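Local coordinates for Agap007691-pb (Anopheles gambiae, PDB 5C98), which is a member of the serpin family and probably inhibits serine proteases, though its actual function is unknown, at residues A[115-118]-A[119-123]; A[72-75]-A[76-79]. All blocks are in the same frame, centred on the assembly; numbering follows the deposited sequence.

Contact 1 of 2, residues A[115-118]-A[119-123]; sequences RLFH and RTFQT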
# COMPACT_ATOMS: atom_id res chain seq x y z
N ARG A 115 4.46 3.58 -26.99
CA ARG A 115 5.50 4.54 -26.63
C ARG A 115 5.53 4.75 -25.12
O ARG A 115 6.59 4.71 -24.49
CB ARG A 115 5.27 5.87 -27.36
CG ARG A 115 6.36 6.92 -27.04
CD ARG A 115 6.09 8.29 -27.68
NE ARG A 115 4.85 8.91 -27.20
CZ ARG A 115 4.74 9.66 -26.10
NH1 ARG A 115 5.80 9.92 -25.35
NH2 ARG A 115 3.56 10.19 -25.77
N LEU A 116 4.36 4.97 -24.53
CA LEU A 116 4.31 5.31 -23.12
C LEU A 116 4.63 4.09 -22.24
O LEU A 116 5.41 4.20 -21.29
CB LEU A 116 2.93 5.88 -22.77
CG LEU A 116 2.68 7.29 -23.28
CD1 LEU A 116 1.21 7.62 -23.07
CD2 LEU A 116 3.57 8.27 -22.55
N PHE A 117 4.05 2.94 -22.56
CA PHE A 117 4.14 1.80 -21.66
C PHE A 117 5.36 0.94 -21.92
O PHE A 117 5.80 0.22 -21.01
CB PHE A 117 2.84 0.98 -21.70
CG PHE A 117 1.74 1.57 -20.86
CD1 PHE A 117 1.11 2.76 -21.22
CD2 PHE A 117 1.34 0.96 -19.69
CE1 PHE A 117 0.10 3.30 -20.44
CE2 PHE A 117 0.32 1.51 -18.90
CZ PHE A 117 -0.28 2.68 -19.28
N HIS A 118 5.93 0.98 -23.13
CA HIS A 118 7.13 0.20 -23.42
C HIS A 118 8.40 1.01 -23.32
O HIS A 118 9.46 0.44 -23.08
CB HIS A 118 7.07 -0.41 -24.82
CG HIS A 118 5.97 -1.40 -25.01
ND1 HIS A 118 5.55 -1.80 -26.26
CD2 HIS A 118 5.20 -2.07 -24.12
CE1 HIS A 118 4.56 -2.67 -26.13
NE2 HIS A 118 4.33 -2.85 -24.84
N ARG A 119 8.32 2.33 -23.55
CA ARG A 119 9.51 3.15 -23.71
C ARG A 119 9.53 4.41 -22.87
O ARG A 119 10.47 5.19 -23.01
CB ARG A 119 9.73 3.50 -25.21
CG ARG A 119 9.59 2.27 -26.15
CD ARG A 119 9.97 2.55 -27.63
NE ARG A 119 9.18 3.62 -28.23
CZ ARG A 119 8.05 3.44 -28.92
NH1 ARG A 119 7.55 2.23 -29.12
NH2 ARG A 119 7.43 4.50 -29.43
N THR A 120 8.55 4.64 -21.98
CA THR A 120 8.53 5.83 -21.14
C THR A 120 8.38 5.46 -19.66
O THR A 120 9.26 5.74 -18.84
CB THR A 120 7.39 6.78 -21.54
OG1 THR A 120 7.42 7.00 -22.96
CG2 THR A 120 7.53 8.10 -20.83
N PHE A 121 7.26 4.83 -19.30
CA PHE A 121 6.99 4.54 -17.90
C PHE A 121 7.79 3.34 -17.43
O PHE A 121 8.12 2.44 -18.20
CB PHE A 121 5.50 4.24 -17.70
CG PHE A 121 4.60 5.43 -17.87
CD1 PHE A 121 4.84 6.63 -17.20
CD2 PHE A 121 3.51 5.34 -18.70
CE1 PHE A 121 3.98 7.72 -17.38
CE2 PHE A 121 2.67 6.40 -18.87
CZ PHE A 121 2.89 7.57 -18.20
N GLN A 122 8.10 3.34 -16.13
CA GLN A 122 8.75 2.23 -15.43
C GLN A 122 7.64 1.24 -15.08
O GLN A 122 6.98 1.35 -14.04
CB GLN A 122 9.44 2.81 -14.21
CG GLN A 122 10.13 1.94 -13.22
CD GLN A 122 10.72 2.81 -12.10
OE1 GLN A 122 10.90 4.04 -12.25
NE2 GLN A 122 11.00 2.18 -10.97
N THR A 123 7.42 0.30 -15.99
CA THR A 123 6.38 -0.70 -15.85
C THR A 123 6.72 -1.83 -16.81
O THR A 123 7.66 -1.74 -17.60
CB THR A 123 4.98 -0.11 -16.12
OG1 THR A 123 3.98 -1.04 -15.68
CG2 THR A 123 4.75 0.21 -17.59
O HOH W 1 7.56 -1.47 -20.35

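Contact 2 of 2, residues A[72-75]-A[76-79]; sequences PEDV and HAAI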
# COMPACT_ATOMS: atom_id res chain seq x y z
N PRO A 72 -1.82 17.12 -13.04
CA PRO A 72 -1.82 18.33 -13.87
C PRO A 72 -2.72 18.20 -15.09
O PRO A 72 -2.80 17.14 -15.72
CB PRO A 72 -0.35 18.47 -14.30
CG PRO A 72 0.41 17.79 -13.25
CD PRO A 72 -0.45 16.64 -12.78
N GLU A 73 -3.37 19.31 -15.45
CA GLU A 73 -4.08 19.37 -16.72
C GLU A 73 -3.14 19.30 -17.91
O GLU A 73 -3.54 18.91 -19.00
CB GLU A 73 -4.90 20.65 -16.80
CG GLU A 73 -6.10 20.64 -15.88
CD GLU A 73 -7.08 21.76 -16.22
OE1 GLU A 73 -6.68 22.94 -16.16
OE2 GLU A 73 -8.24 21.45 -16.57
N ASP A 74 -1.89 19.72 -17.72
CA ASP A 74 -0.84 19.59 -18.73
C ASP A 74 -0.43 18.13 -18.69
O ASP A 74 0.28 17.71 -17.78
CB ASP A 74 0.31 20.50 -18.33
CG ASP A 74 1.51 20.37 -19.22
OD1 ASP A 74 1.55 19.49 -20.09
OD2 ASP A 74 2.43 21.21 -19.05
N VAL A 75 -0.88 17.35 -19.68
CA VAL A 75 -0.64 15.91 -19.68
C VAL A 75 0.85 15.61 -19.79
O VAL A 75 1.34 14.66 -19.17
CB VAL A 75 -1.45 15.24 -20.80
CG1 VAL A 75 -1.02 13.80 -20.99
CG2 VAL A 75 -2.93 15.29 -20.46
N HIS A 76 1.58 16.42 -20.56
CA HIS A 76 3.03 16.23 -20.65
C HIS A 76 3.68 16.36 -19.28
O HIS A 76 4.53 15.54 -18.91
CB HIS A 76 3.58 17.23 -21.67
CG HIS A 76 5.07 17.20 -21.79
ND1 HIS A 76 5.89 18.11 -21.14
CD2 HIS A 76 5.90 16.39 -22.50
CE1 HIS A 76 7.15 17.85 -21.44
NE2 HIS A 76 7.18 16.81 -22.27
N ALA A 77 3.26 17.35 -18.50
CA ALA A 77 3.78 17.52 -17.15
C ALA A 77 3.35 16.38 -16.23
O ALA A 77 4.11 15.98 -15.35
CB ALA A 77 3.31 18.85 -16.57
N ALA A 78 2.14 15.86 -16.41
CA ALA A 78 1.68 14.73 -15.60
C ALA A 78 2.54 13.50 -15.85
O ALA A 78 2.85 12.75 -14.91
CB ALA A 78 0.22 14.44 -15.92
N ILE A 79 2.92 13.27 -17.11
CA ILE A 79 3.78 12.13 -17.42
C ILE A 79 5.12 12.30 -16.72
O ILE A 79 5.62 11.38 -16.06
CB ILE A 79 3.95 12.00 -18.95
CG1 ILE A 79 2.64 11.52 -19.57
CG2 ILE A 79 5.09 11.04 -19.30
CD1 ILE A 79 2.61 11.67 -21.08

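Contact 1 of 2, residues A[115-118]-A[119-123]
Leu116 O takes the backbone N of Phe121 in a short, straight bond, 2.8 Å long with an N-H...O angle of 176°; this bond, from a residue five further on, lies where helix 111-119 of this serpin fold gives way to the turn toward strand 124-128. A weak bond from Thr120 N reaches the same oxygen. One residue earlier, Arg115 O has two donors, which arrive from opposite faces of its carbonyl plane: the backbone N of Arg119 on one, and Thr120 OG1, at 2.9 Å, on the other. The Thr120 hydroxyl lies anti to its carbonyl carbon (chi1 -49°), which brings it back over the last helical turn.

Water takes over further along. One molecule donates to Phe117 O and to Thr123 O, bridging the helix to the residue just before strand 124-128.

The apolar side is built on Phe117 and Phe121. They form a T-shaped pair, the edge of Phe121 directed at the face of Phe117, with ring centroids 5.7 Å apart and planes at 81°. Leu116 CB rests on Phe121 CE2 at 3.9 Å. Phe117 also stacks on Phe113, and Phe121 packs on Gln82 of helix 75-89.

On the outer side, the two arginines cross at about a right angle. The guanidinium of Arg115 is in a salt bridge with Glu112, while that of Arg119, its chain bent at chi3, folds back along the helix. There one face of the group lies over Arg115 CA, and Arg119 NH2 comes within 3.3 Å of Arg115 CB.

Contact 2 of 2, residues A[72-75]-A[76-79]
Asp74 OD1 accepts the backbone N of Ala77 at 3.2 Å and also has the backbone N of His76 close by. The carboxylate gets there with CG anti to its own backbone N (chi1 175°), which turns the group back across the first amides of the helix. Ala77 N does not approach in the carboxylate plane: it meets OD1 from above, 80° out of that plane, though its N-H points well at the oxygen (161°). The same turn brings Asp74 OD2 to 3.5 Å from Ala77 CB, placing the methyl alongside the carboxylate. With the helix N-terminus so near, the negative charge of Asp74 is probably stabilised by the helix dipole.

This is an N-cap: Asp74 sits right before helix 75-89, in the loop that follows helix 59-69. The main chain takes over at once, with Asp74 O accepting Ala78 N at 3.0 Å in the carbonyl plane, and Val75 O accepting Ile79 N at 2.9 Å.

Beneath the cap, Pro72 lays its ring against the first turn. Its CD touches Ala78 CB at 3.9 Å, while Pro72 CB lies 4.3 Å from Ala77 CB. Pro72 O is hydrogen-bonded to the hydroxyl of Tyr54, and the Tyr54 side chain also touches Val75 and Ala78. Along the helix flank, Val75 CG1 meets Ile79 CD1 at 4.2 Å, and both side chains reach Pro55.

Contact 2 opens helix 75-89 and contact 1 closes helix 111-119, so the two are opposite ends of different helices, their centres about 15 Å apart. At the start, a side-chain carboxylate accepts a backbone N-H; at the finish, carbonyl oxygens take backbone N-H groups, a threonine hydroxyl and a water. Contact 2 is a surface contact with small aliphatic packing, whereas contact 1 is partly buried and turns an aromatic pair inward. Ile79 joins them: its CD1 lies 3.8 Å from Leu116 CD2, and its CG2 4.0 Å from Phe121 CE1. Ile79 thus packs on both 115-118 and 119-123.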